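PDB 5VIP: MdcE from Pseudomonas aeruginosa, which probably serves as the gamma subunit of biotin-independent malonate decarboxylase, working with its partner subunit on malonyl groups carried by an acyl carrier protein. Local coordinates for residues Asp42-Arg47 with Val64-Asn69; Pro72-Gly77 with Ser115-Arg120; Val79-Gly84 with Glu123-His128; Val111-Gln116 with Ser158-Ala163; Val153-Ser158 with Gly178-Ala183. All blocks are in the same frame, centred on the assembly; numbering follows the deposited sequence.

Contact 1: Asp42-Arg47 with Val64-Asn69; sequences DPASLR and VPDPDN
Val64 sets its CG2 methyl over one face of the Arg47 guanidinium, 3.6 Å from NH1 and offset toward the rim of the group. The two side chains cross at about a right angle, and CG1 of Val64 meets the arginine chain lower down, near CG. What turns the guanidinium this way is the bend of the Arg47 chain at chi2 (-66°), which folds it back over its own segment. NH1 then points at Ala44 O, with the oxygen close to the guanidinium plane; that bond is modelled so short that its exact length is doubtful. Leu36 O takes NE, while Leu26 and Phe29 of helix 24-33 pack against the same side chain.

Beside the arginine the backbones join. Val64 N donates to Ser45 O at 2.9 Å, nearly straight (169°), although it comes in from above the carbonyl plane. Farther along, Asp66 lays its side chain against the turn Pro43-Leu46: its CB is 3.8 Å from Ser45 CB, and its OD2 lies 3.4 Å from the methyl CB of Ala44. OD1 of the same carboxylate receives Asp68 N from above the carboxylate plane, closing an Asx turn. Ser45 OG and Asn69 ND2 stand 3.8 Å apart and both turn to Glu83 OE2, an oxygen of a buried carboxylate on helix 81-97.

The Ser45-Val64 bond continues the Arg47-Ala62 pairing two residues further with a single bond, so this is the open end of the antiparallel hairpin 46-53/56-63 at the edge of the mixed sheet.

Contact 2: Pro72-Gly77 with Ser115-Arg120; sequences PRARQG and SQAYGR
A loop-to-loop junction just ahead of a helix N-terminus is where Arg73 meets Tyr118 and Gly119, the latter being the N-cap residue of helix 120-124. The arginine does most of the touching. Its chain is bent twice, at chi2 (-55°) and chi3 (-45°), and so curls round the carbonyl of Tyr118 instead of reaching past it: CG is 3.2 Å from Tyr118 O and NE 2.8 Å. The NE contact is a weak hydrogen bond, since the angle at the hydrogen is only 126° and the oxygen sits obliquely to the guanidinium. Gly119 has no side chain, and Arg73 CG packs 4.0 Å from its bare CA.

A single water does much of the remaining polar work. It donates to Arg73 O at 2.8 Å and accepts from Arg73 NH2 at 2.9 Å and from Tyr118 N at 2.8 Å, so the backbone and the guanidinium of one residue are both tied to the opposite loop through the same molecule. Beside this polar patch the two alanines make the apolar part: the methyls of Ala74 and Ala117 face each other at 4.3 Å, and Arg73 O also rests against Ala117 CB.

Arg73 also packs on an acidic side chain of another protein's chain, and Arg120 reaches that chain too, so the junction borders a subunit interface. Within the chain, it joins the loop between strand 56-63 and helix 81-97 to the one between strand 106-113 and helix 120-124, with Glu122 of that short helix lying against both Arg73 and Ala117.

Contact 3: Val79-Gly84 with Glu123-His128; sequences VGLLEG and EALGIH
Leu81 drives its two methyls into a kink between helices, and no hydrogen bond crosses the contact at all. The kink is a Schellman motif: helix 120-124 ends with Gly126 N bonded to Glu123 O at 3.1 Å and Ile127 N bonded to Glu122 O. Gly126, with positive phi, is the C-prime residue, and it serves at once as N-cap of helix 127-143. Leu81 lies in the first turn of helix 81-97, and its branches divide the work. CD1 goes to Leu125 CD1 at 3.8 Å, where the two leucine chains cross at about a right angle. CD2 rests 3.7 Å from Ile127 CA, over the backbone that starts the next helix.

On its own side the helix start is fixed by Glu83, whose OE1 uses its anti lone pair to take the N-H of the N-cap residue Gly80. Apolar side chains of another protein's chain pack on Leu81 and Ile127, so the seam borders the subunit interface. Ile127 answers Leu81 from across the seam: with CG1 anti to the backbone N (chi1 -176°), its CD1 reaches back to lie 3.8 Å from Gly80 CA and 3.9 Å from Val79 O.

Contact 4: Val111-Gln116 with Ser158-Ala163; sequences VDVPSQ and SGAFLA
Gln116 meets Ser158 from the loop after strand 106-113; the end of that strand and this loop pack on helix 158-163, within what is probably a crotonase-type fold. The short axes of strand and helix run 8.8 Å apart and roughly antiparallel, at 151°.

CB of Gln116 lies against the carbonyl of Val79. The first torsion (chi1 63°) places CG between the backbone N and the carbonyl carbon, and a bend at chi2 then swings the amide back toward the helix. CD comes within 3.6 Å of Ser158 OG. Its oxygen does the bonding: OE1 accepts from Gly159 N at 3.2 Å, a donor standing above the amide plane, and lies 2.9 Å from Ser158 OG. That serine hydroxyl also has Ala183 O within reach, so which of the two receives its proton is not settled. The other tip atom, NE2, turns to a polar side chain of another protein's chain. One amide thus links the first turn of the helix to the subunit interface.

The rest of the contact is apolar. Val113 puts CG2 against the methyl of Ala160 at 3.6 Å. Deeper in, Val111 CG1 approaches Phe161 CD1 at 4.1 Å, the two side chains crossing at about a right angle and the methyl meeting the ring obliquely; Tyr166 stacks on that same ring. The Ala160 methyl also fills the corner under the loop, 3.5 Å from Ser115 O and 3.8 Å from Gln116 N, a buried amide nitrogen for which the model offers no partner.

Contact 5: Val153-Ser158 with Gly178-Ala183; sequences VGKAMS and GVMVHA
Strands 155-157 and 180-182 run side by side, almost exactly parallel (4°) and 4.9 Å apart, paired as Lys155 with Met180, Ala156 with Val181 and Met157 with His182. They form a separate two-stranded parallel sheet, set off from the six-stranded mixed sheet by the corner the chain turns at Val153-Gly154. The bonds pass back and forth: Met180 N to Gly154 O, Ala156 N to Met180 O at 2.8 Å and nearly along the C=O axis, a weak one from His182 N to Ala156 O, then Ser158 N to His182 O at 2.8 Å in the carbonyl plane.

On one face Lys155 and Met180 lie alongside each other, pointing the same way, with their CE atoms 4.0 Å apart. Next to them Met157, like Met180 a selenomethionine, is bent at chi2 and chi3, so its SE settles 3.9 Å from His182 CB; the two side chains cross obliquely. The imidazole leads elsewhere: NE2 bonds Met210 O, ND1 bonds Met184 N, and the ring of Tyr212 stacks on it. The opposite face holds Ala156 CB and Val181 CG2, 4.1 Å apart, packed against Phe161, with helix 214-219 also against Val181.

At the far end Ser158 OG lies 3.1 Å from Ala183 O, its proton undecided. Since the polar links between the strands are almost all backbone ones, register rests on the main chain, and the histidine ring is positioned by groups beyond the sheet.

Contacts 1 to 4 are buried, contact 5 only partly so, with Lys155 exposed. Contacts 4 and 5 lie nearest the chain's centre, share Ser158 and are joined by the Val113-Lys155 backbone bond; contact 5 is sheet pairing, whereas contact 4 sets an apolar strand-helix interface beside one bonded glutamine amide. Contacts 1, 2 and 3 lie on one side of that centre and meet round the start of helix 81-97, where Glu83 reaches contact 1 and Val79 pairs with contact 2. Contact 3 is held by aliphatic packing without a hydrogen bond, contact 2 leans on water and arginine, and contact 1 combines a backbone bond with apolar cover of an arginine. All but contact 1 border another protein's chain.

Contact 1: Asp42-Arg47 with Val64-Asn69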
# COMPACT_ATOMS: atom_id res chain seq x y z
N ASP A 42 16.30 -14.83 -8.34
CA ASP A 42 15.38 -13.70 -8.49
C ASP A 42 14.81 -13.57 -9.90
O ASP A 42 15.44 -13.99 -10.86
CB ASP A 42 16.08 -12.39 -8.12
CG ASP A 42 16.39 -12.28 -6.63
OD1 ASP A 42 15.78 -13.03 -5.83
OD2 ASP A 42 17.23 -11.44 -6.26
N PRO A 43 13.60 -12.99 -10.02
CA PRO A 43 13.14 -12.50 -11.32
C PRO A 43 14.15 -11.52 -11.93
O PRO A 43 14.80 -10.78 -11.18
CB PRO A 43 11.82 -11.79 -10.99
CG PRO A 43 11.37 -12.40 -9.71
CD PRO A 43 12.60 -12.80 -8.96
N ALA A 44 14.27 -11.50 -13.25
CA ALA A 44 15.23 -10.63 -13.93
C ALA A 44 14.87 -9.15 -13.81
O ALA A 44 15.69 -8.27 -14.09
CB ALA A 44 15.33 -11.01 -15.40
N SER A 45 13.63 -8.88 -13.39
CA SER A 45 13.18 -7.51 -13.16
C SER A 45 13.53 -7.03 -11.76
O SER A 45 13.13 -5.94 -11.35
CB SER A 45 11.67 -7.44 -13.37
OG SER A 45 11.04 -8.49 -12.66
N LEU A 46 14.27 -7.84 -11.02
CA LEU A 46 14.72 -7.51 -9.67
C LEU A 46 16.24 -7.50 -9.56
O LEU A 46 16.89 -8.45 -9.98
CB LEU A 46 14.17 -8.52 -8.66
CG LEU A 46 13.20 -7.94 -7.65
CD1 LEU A 46 11.99 -7.47 -8.42
CD2 LEU A 46 12.84 -8.99 -6.61
N ARG A 47 16.79 -6.44 -8.99
CA ARG A 47 18.20 -6.43 -8.62
C ARG A 47 18.32 -6.37 -7.10
O ARG A 47 17.78 -5.46 -6.47
CB ARG A 47 18.93 -5.25 -9.25
CG ARG A 47 18.94 -5.25 -10.75
CD ARG A 47 19.74 -6.41 -11.31
NE ARG A 47 19.82 -6.33 -12.77
CZ ARG A 47 18.91 -6.84 -13.59
NH1 ARG A 47 17.86 -7.48 -13.09
NH2 ARG A 47 19.05 -6.71 -14.90
N VAL A 64 13.64 -3.17 -11.96
CA VAL A 64 14.19 -2.64 -13.22
C VAL A 64 13.49 -3.29 -14.41
O VAL A 64 12.88 -4.35 -14.26
CB VAL A 64 15.72 -2.90 -13.31
CG1 VAL A 64 16.46 -2.25 -12.14
CG2 VAL A 64 15.98 -4.40 -13.35
N PRO A 65 13.57 -2.66 -15.59
CA PRO A 65 12.88 -3.23 -16.75
C PRO A 65 13.41 -4.61 -17.11
O PRO A 65 14.61 -4.86 -17.01
CB PRO A 65 13.17 -2.22 -17.86
CG PRO A 65 13.41 -0.95 -17.15
CD PRO A 65 14.13 -1.34 -15.90
N ASP A 66 12.50 -5.49 -17.51
CA ASP A 66 12.86 -6.79 -18.05
C ASP A 66 12.02 -7.07 -19.30
O ASP A 66 10.87 -7.50 -19.21
CB ASP A 66 12.65 -7.90 -17.02
CG ASP A 66 12.90 -9.29 -17.59
OD1 ASP A 66 13.60 -9.40 -18.63
OD2 ASP A 66 12.41 -10.28 -17.00
N PRO A 67 12.61 -6.81 -20.48
CA PRO A 67 11.93 -7.02 -21.76
C PRO A 67 11.53 -8.48 -21.99
O PRO A 67 10.69 -8.73 -22.85
CB PRO A 67 12.97 -6.56 -22.80
CG PRO A 67 14.28 -6.60 -22.08
CD PRO A 67 13.97 -6.27 -20.65
N ASP A 68 12.11 -9.40 -21.23
CA ASP A 68 11.82 -10.83 -21.36
C ASP A 68 10.94 -11.34 -20.22
O ASP A 68 10.90 -12.55 -19.96
CB ASP A 68 13.12 -11.64 -21.41
CG ASP A 68 14.03 -11.22 -22.55
OD1 ASP A 68 13.50 -10.84 -23.61
OD2 ASP A 68 15.26 -11.27 -22.37
N ASN A 69 10.26 -10.42 -19.54
CA ASN A 69 9.37 -10.80 -18.45
C ASN A 69 8.34 -11.82 -18.92
O ASN A 69 7.70 -11.61 -19.95
CB ASN A 69 8.67 -9.57 -17.87
CG ASN A 69 8.15 -9.80 -16.46
OD1 ASN A 69 7.39 -10.73 -16.21
ND2 ASN A 69 8.59 -8.95 -15.52

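Contact 2: Pro72-Gly77 with Ser115-Arg120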
# COMPACT_ATOMS: atom_id res chain seq x y z
N PRO A 72 3.74 -10.35 -20.19
CA PRO A 72 3.89 -9.34 -21.25
C PRO A 72 3.57 -7.94 -20.76
O PRO A 72 4.20 -6.98 -21.20
CB PRO A 72 2.88 -9.79 -22.32
CG PRO A 72 2.60 -11.22 -22.02
CD PRO A 72 2.75 -11.38 -20.54
N ARG A 73 2.63 -7.82 -19.82
CA ARG A 73 2.24 -6.51 -19.32
C ARG A 73 3.28 -5.92 -18.34
O ARG A 73 3.12 -4.79 -17.85
CB ARG A 73 0.86 -6.59 -18.67
CG ARG A 73 -0.28 -6.85 -19.67
CD ARG A 73 -0.31 -5.81 -20.80
NE ARG A 73 -0.15 -4.44 -20.31
CZ ARG A 73 0.00 -3.36 -21.08
NH1 ARG A 73 0.01 -3.48 -22.41
NH2 ARG A 73 0.15 -2.17 -20.52
N ALA A 74 4.34 -6.67 -18.07
CA ALA A 74 5.36 -6.19 -17.15
C ALA A 74 6.75 -6.17 -17.80
O ALA A 74 7.73 -6.58 -17.18
CB ALA A 74 5.39 -7.06 -15.90
N ARG A 75 6.84 -5.67 -19.03
CA ARG A 75 8.12 -5.72 -19.73
C ARG A 75 8.79 -4.37 -19.89
O ARG A 75 9.75 -4.22 -20.64
CB ARG A 75 7.94 -6.37 -21.10
CG ARG A 75 7.79 -7.87 -20.99
CD ARG A 75 7.42 -8.53 -22.29
NE ARG A 75 7.29 -9.97 -22.09
CZ ARG A 75 6.76 -10.82 -22.96
NH1 ARG A 75 6.30 -10.37 -24.13
NH2 ARG A 75 6.68 -12.11 -22.67
N GLN A 76 8.28 -3.37 -19.18
CA GLN A 76 8.85 -2.04 -19.26
C GLN A 76 9.10 -1.44 -17.88
O GLN A 76 8.99 -0.23 -17.69
CB GLN A 76 7.94 -1.12 -20.08
CG GLN A 76 7.65 -1.68 -21.47
CD GLN A 76 7.23 -0.61 -22.44
OE1 GLN A 76 6.10 -0.12 -22.40
NE2 GLN A 76 8.14 -0.23 -23.33
N GLY A 77 9.43 -2.28 -16.91
CA GLY A 77 9.83 -1.79 -15.60
C GLY A 77 8.71 -1.73 -14.57
O GLY A 77 8.95 -1.32 -13.43
N SER A 115 4.82 2.38 -12.97
CA SER A 115 3.47 2.06 -12.53
C SER A 115 3.44 0.61 -12.12
O SER A 115 4.41 -0.12 -12.34
CB SER A 115 2.45 2.29 -13.65
OG SER A 115 2.72 1.39 -14.72
N GLN A 116 2.32 0.17 -11.55
CA GLN A 116 2.03 -1.25 -11.45
C GLN A 116 1.76 -1.78 -12.86
O GLN A 116 1.47 -1.00 -13.77
CB GLN A 116 0.83 -1.51 -10.56
CG GLN A 116 -0.46 -0.90 -11.09
CD GLN A 116 -0.83 0.40 -10.40
OE1 GLN A 116 0.04 1.26 -10.16
NE2 GLN A 116 -2.10 0.56 -10.07
N ALA A 117 1.84 -3.09 -13.03
CA ALA A 117 1.42 -3.71 -14.28
C ALA A 117 -0.10 -3.57 -14.46
O ALA A 117 -0.86 -3.63 -13.48
CB ALA A 117 1.85 -5.18 -14.33
N TYR A 118 -0.53 -3.35 -15.70
CA TYR A 118 -1.96 -3.28 -16.05
C TYR A 118 -2.30 -4.45 -16.95
O TYR A 118 -1.76 -4.55 -18.05
CB TYR A 118 -2.29 -1.97 -16.78
CG TYR A 118 -1.98 -0.70 -16.03
CD1 TYR A 118 -2.90 -0.14 -15.15
CD2 TYR A 118 -0.76 -0.05 -16.21
CE1 TYR A 118 -2.61 1.02 -14.46
CE2 TYR A 118 -0.47 1.12 -15.52
CZ TYR A 118 -1.40 1.65 -14.65
OH TYR A 118 -1.11 2.81 -13.97
N GLY A 119 -3.20 -5.33 -16.53
CA GLY A 119 -3.56 -6.45 -17.38
C GLY A 119 -4.63 -7.32 -16.77
O GLY A 119 -4.84 -7.29 -15.56
N ARG A 120 -5.29 -8.12 -17.60
CA ARG A 120 -6.36 -8.99 -17.14
C ARG A 120 -5.79 -10.22 -16.45
O ARG A 120 -6.38 -10.73 -15.50
CB ARG A 120 -7.28 -9.38 -18.30
CG ARG A 120 -8.11 -8.20 -18.79
CD ARG A 120 -8.75 -8.44 -20.16
NE ARG A 120 -9.43 -7.23 -20.63
CZ ARG A 120 -8.82 -6.20 -21.22
NH1 ARG A 120 -7.51 -6.23 -21.44
NH2 ARG A 120 -9.52 -5.14 -21.60
O HOH W 1 1.19 -2.80 -17.89

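Contact 3: Val79-Gly84 with Glu123-His128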
# COMPACT_ATOMS: atom_id res chain seq x y z
N VAL A 79 5.86 -2.78 -11.77
CA VAL A 79 5.79 -3.74 -10.68
C VAL A 79 4.58 -4.64 -10.93
O VAL A 79 3.44 -4.23 -10.72
CB VAL A 79 5.69 -3.05 -9.31
CG1 VAL A 79 5.46 -4.07 -8.21
CG2 VAL A 79 6.98 -2.28 -9.04
N GLY A 80 4.84 -5.84 -11.43
CA GLY A 80 3.80 -6.81 -11.70
C GLY A 80 3.84 -7.95 -10.69
O GLY A 80 4.33 -7.78 -9.58
N LEU A 81 3.33 -9.11 -11.09
CA LEU A 81 3.18 -10.25 -10.18
C LEU A 81 4.50 -10.76 -9.64
O LEU A 81 4.64 -11.03 -8.44
CB LEU A 81 2.44 -11.38 -10.90
CG LEU A 81 0.97 -11.06 -11.21
CD1 LEU A 81 0.49 -11.89 -12.38
CD2 LEU A 81 0.11 -11.34 -9.97
N LEU A 82 5.48 -10.92 -10.53
CA LEU A 82 6.75 -11.50 -10.12
C LEU A 82 7.54 -10.51 -9.29
O LEU A 82 8.29 -10.89 -8.40
CB LEU A 82 7.57 -11.93 -11.34
CG LEU A 82 6.87 -13.02 -12.17
CD1 LEU A 82 7.66 -13.33 -13.43
CD2 LEU A 82 6.68 -14.27 -11.33
N GLU A 83 7.36 -9.22 -9.58
CA GLU A 83 8.11 -8.18 -8.90
C GLU A 83 7.59 -8.01 -7.48
O GLU A 83 8.38 -7.90 -6.55
CB GLU A 83 8.03 -6.86 -9.66
CG GLU A 83 8.70 -6.89 -11.03
CD GLU A 83 7.98 -7.81 -12.02
OE1 GLU A 83 6.73 -7.74 -12.11
OE2 GLU A 83 8.67 -8.62 -12.70
N GLY A 84 6.27 -7.99 -7.33
CA GLY A 84 5.65 -7.94 -6.02
C GLY A 84 6.04 -9.12 -5.15
O GLY A 84 6.55 -8.94 -4.04
N GLU A 123 -4.83 -9.00 -12.92
CA GLU A 123 -5.99 -8.93 -12.03
C GLU A 123 -6.50 -10.32 -11.63
O GLU A 123 -6.79 -10.56 -10.47
CB GLU A 123 -7.14 -8.13 -12.66
CG GLU A 123 -6.87 -6.65 -12.77
CD GLU A 123 -6.51 -5.99 -11.44
OE1 GLU A 123 -7.00 -6.44 -10.37
OE2 GLU A 123 -5.74 -5.02 -11.46
N ALA A 124 -6.62 -11.22 -12.61
CA ALA A 124 -7.14 -12.55 -12.34
C ALA A 124 -6.28 -13.29 -11.33
O ALA A 124 -6.79 -14.05 -10.49
CB ALA A 124 -7.24 -13.36 -13.63
N LEU A 125 -4.96 -13.08 -11.41
CA LEU A 125 -4.03 -13.79 -10.55
C LEU A 125 -3.72 -13.01 -9.26
O LEU A 125 -2.85 -13.41 -8.49
CB LEU A 125 -2.73 -14.08 -11.30
CG LEU A 125 -2.83 -15.03 -12.49
CD1 LEU A 125 -1.50 -15.06 -13.24
CD2 LEU A 125 -3.20 -16.41 -12.04
N GLY A 126 -4.43 -11.91 -9.04
CA GLY A 126 -4.32 -11.18 -7.78
C GLY A 126 -3.07 -10.33 -7.63
O GLY A 126 -2.35 -10.44 -6.64
N ILE A 127 -2.82 -9.45 -8.60
CA ILE A 127 -1.71 -8.52 -8.48
C ILE A 127 -1.83 -7.63 -7.22
O ILE A 127 -0.82 -7.28 -6.62
CB ILE A 127 -1.58 -7.64 -9.75
CG1 ILE A 127 -0.35 -6.73 -9.67
CG2 ILE A 127 -2.88 -6.86 -10.03
CD1 ILE A 127 0.07 -6.16 -11.04
N HIS A 128 -3.04 -7.29 -6.80
CA HIS A 128 -3.19 -6.53 -5.55
C HIS A 128 -2.59 -7.31 -4.35
O HIS A 128 -2.06 -6.71 -3.41
CB HIS A 128 -4.66 -6.19 -5.27
CG HIS A 128 -5.46 -7.36 -4.79
ND1 HIS A 128 -5.95 -8.33 -5.64
CD2 HIS A 128 -5.84 -7.73 -3.54
CE1 HIS A 128 -6.60 -9.25 -4.93
NE2 HIS A 128 -6.54 -8.91 -3.65

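Contact 4: Val111-Gln116 with Ser158-Ala163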
# COMPACT_ATOMS: atom_id res chain seq x y z
N VAL A 111 14.36 3.48 -6.08
CA VAL A 111 13.02 3.55 -6.65
C VAL A 111 13.00 4.26 -8.00
O VAL A 111 13.27 5.45 -8.11
CB VAL A 111 12.06 4.28 -5.68
CG1 VAL A 111 10.66 4.34 -6.28
CG2 VAL A 111 12.02 3.57 -4.31
N ASP A 112 12.66 3.50 -9.04
CA ASP A 112 12.39 4.07 -10.35
C ASP A 112 11.41 3.13 -11.04
O ASP A 112 11.81 2.25 -11.81
CB ASP A 112 13.67 4.26 -11.17
CG ASP A 112 13.39 4.73 -12.59
OD1 ASP A 112 12.39 5.46 -12.81
OD2 ASP A 112 14.17 4.36 -13.50
N VAL A 113 10.13 3.32 -10.75
CA VAL A 113 9.08 2.43 -11.23
C VAL A 113 7.95 3.24 -11.84
O VAL A 113 7.42 4.16 -11.20
CB VAL A 113 8.53 1.53 -10.10
CG1 VAL A 113 9.55 0.46 -9.75
CG2 VAL A 113 8.21 2.38 -8.87
N PRO A 114 7.59 2.93 -13.09
CA PRO A 114 6.64 3.71 -13.88
C PRO A 114 5.19 3.57 -13.43
O PRO A 114 4.43 4.53 -13.51
CB PRO A 114 6.83 3.15 -15.29
CG PRO A 114 7.32 1.76 -15.08
CD PRO A 114 8.16 1.81 -13.85
N SER A 115 4.82 2.38 -12.97
CA SER A 115 3.47 2.06 -12.53
C SER A 115 3.44 0.61 -12.12
O SER A 115 4.41 -0.12 -12.34
CB SER A 115 2.45 2.29 -13.65
OG SER A 115 2.72 1.39 -14.72
N GLN A 116 2.32 0.17 -11.55
CA GLN A 116 2.03 -1.25 -11.45
C GLN A 116 1.76 -1.78 -12.86
O GLN A 116 1.47 -1.00 -13.77
CB GLN A 116 0.83 -1.51 -10.56
CG GLN A 116 -0.46 -0.90 -11.09
CD GLN A 116 -0.83 0.40 -10.40
OE1 GLN A 116 0.04 1.26 -10.16
NE2 GLN A 116 -2.10 0.56 -10.07
N SER A 158 2.18 5.41 -7.95
CA SER A 158 1.00 4.59 -7.67
C SER A 158 1.30 3.34 -6.83
O SER A 158 2.04 3.41 -5.85
CB SER A 158 0.35 4.19 -9.01
OG SER A 158 -0.95 3.66 -8.82
N GLY A 159 0.74 2.20 -7.23
CA GLY A 159 0.90 0.97 -6.48
C GLY A 159 2.31 0.42 -6.50
O GLY A 159 2.73 -0.31 -5.59
N ALA A 160 3.06 0.74 -7.55
CA ALA A 160 4.45 0.33 -7.63
C ALA A 160 5.25 0.97 -6.50
O ALA A 160 6.07 0.29 -5.86
CB ALA A 160 5.06 0.69 -9.00
N PHE A 161 5.03 2.26 -6.26
CA PHE A 161 5.72 2.96 -5.16
C PHE A 161 5.23 2.47 -3.78
O PHE A 161 6.03 2.34 -2.85
CB PHE A 161 5.52 4.48 -5.29
CG PHE A 161 6.32 5.30 -4.29
CD1 PHE A 161 7.50 4.81 -3.74
CD2 PHE A 161 5.89 6.56 -3.91
CE1 PHE A 161 8.23 5.57 -2.82
CE2 PHE A 161 6.61 7.33 -3.00
CZ PHE A 161 7.78 6.82 -2.45
N LEU A 162 3.94 2.19 -3.65
CA LEU A 162 3.44 1.64 -2.37
C LEU A 162 4.18 0.34 -2.04
O LEU A 162 4.56 0.10 -0.88
CB LEU A 162 1.93 1.40 -2.43
CG LEU A 162 1.06 2.66 -2.43
CD1 LEU A 162 -0.41 2.34 -2.67
CD2 LEU A 162 1.23 3.42 -1.12
N ALA A 163 4.41 -0.48 -3.06
CA ALA A 163 5.03 -1.79 -2.88
C ALA A 163 6.55 -1.69 -2.71
O ALA A 163 7.16 -2.51 -2.03
CB ALA A 163 4.71 -2.70 -4.07

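Contact 5: Val153-Ser158 with Gly178-Ala183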
# COMPACT_ATOMS: atom_id res chain seq x y z
N VAL A 153 15.09 7.89 -7.51
CA VAL A 153 16.02 8.36 -8.54
C VAL A 153 15.27 8.61 -9.83
O VAL A 153 15.82 9.20 -10.76
CB VAL A 153 17.17 7.36 -8.77
CG1 VAL A 153 17.88 7.05 -7.46
CG2 VAL A 153 16.67 6.07 -9.42
N GLY A 154 14.00 8.20 -9.88
CA GLY A 154 13.19 8.40 -11.06
C GLY A 154 11.70 8.43 -10.75
O GLY A 154 11.26 9.13 -9.85
N LYS A 155 10.91 7.66 -11.49
CA LYS A 155 9.48 7.64 -11.25
C LYS A 155 9.16 6.85 -9.98
O LYS A 155 9.77 5.82 -9.69
CB LYS A 155 8.74 7.06 -12.45
CG LYS A 155 9.07 7.77 -13.76
CD LYS A 155 8.04 7.49 -14.83
CE LYS A 155 8.46 8.11 -16.17
NZ LYS A 155 9.71 7.47 -16.66
N ALA A 156 8.22 7.36 -9.20
CA ALA A 156 7.75 6.64 -8.02
C ALA A 156 6.24 6.70 -8.04
O ALA A 156 5.63 7.56 -7.40
CB ALA A 156 8.31 7.26 -6.74
N MSE A 157 5.63 5.77 -8.79
CA MSE A 157 4.23 5.92 -9.15
C MSE A 157 3.28 4.91 -8.51
O MSE A 157 3.53 3.71 -8.54
CB MSE A 157 4.09 5.80 -10.67
CG MSE A 157 4.91 6.82 -11.43
SE MSE A 157 4.19 8.62 -11.13
CE MSE A 157 2.59 8.44 -12.21
N SER A 158 2.18 5.41 -7.95
CA SER A 158 1.00 4.59 -7.67
C SER A 158 1.30 3.34 -6.83
O SER A 158 2.04 3.41 -5.85
CB SER A 158 0.35 4.19 -9.01
OG SER A 158 -0.95 3.66 -8.82
N GLY A 178 13.02 14.45 -13.69
CA GLY A 178 12.59 13.10 -14.00
C GLY A 178 12.09 12.35 -12.77
O GLY A 178 11.56 11.25 -12.88
N VAL A 179 12.28 12.94 -11.60
CA VAL A 179 11.85 12.31 -10.36
C VAL A 179 10.44 12.80 -10.06
O VAL A 179 10.22 13.99 -9.85
CB VAL A 179 12.78 12.63 -9.18
CG1 VAL A 179 12.28 11.94 -7.91
CG2 VAL A 179 14.20 12.16 -9.49
N MSE A 180 9.49 11.88 -10.07
CA MSE A 180 8.09 12.26 -9.92
C MSE A 180 7.38 11.26 -9.03
O MSE A 180 7.54 10.05 -9.20
CB MSE A 180 7.39 12.35 -11.27
CG MSE A 180 7.91 13.49 -12.14
SE MSE A 180 7.19 13.42 -13.96
CE MSE A 180 8.09 11.83 -14.62
N VAL A 181 6.62 11.77 -8.07
CA VAL A 181 5.78 10.95 -7.22
C VAL A 181 4.34 11.30 -7.53
O VAL A 181 3.99 12.49 -7.56
CB VAL A 181 6.05 11.19 -5.73
CG1 VAL A 181 5.20 10.24 -4.87
CG2 VAL A 181 7.54 11.03 -5.41
N HIS A 182 3.51 10.30 -7.80
CA HIS A 182 2.08 10.55 -8.01
C HIS A 182 1.29 9.26 -7.90
O HIS A 182 1.85 8.17 -7.82
CB HIS A 182 1.83 11.19 -9.38
CG HIS A 182 0.66 12.13 -9.41
ND1 HIS A 182 -0.63 11.72 -9.67
CD2 HIS A 182 0.60 13.48 -9.24
CE1 HIS A 182 -1.44 12.76 -9.65
NE2 HIS A 182 -0.72 13.84 -9.39
N ALA A 183 -0.03 9.40 -7.93
CA ALA A 183 -0.95 8.28 -7.81
C ALA A 183 -1.38 7.75 -9.18
O ALA A 183 -1.80 6.60 -9.30
CB ALA A 183 -2.16 8.69 -6.99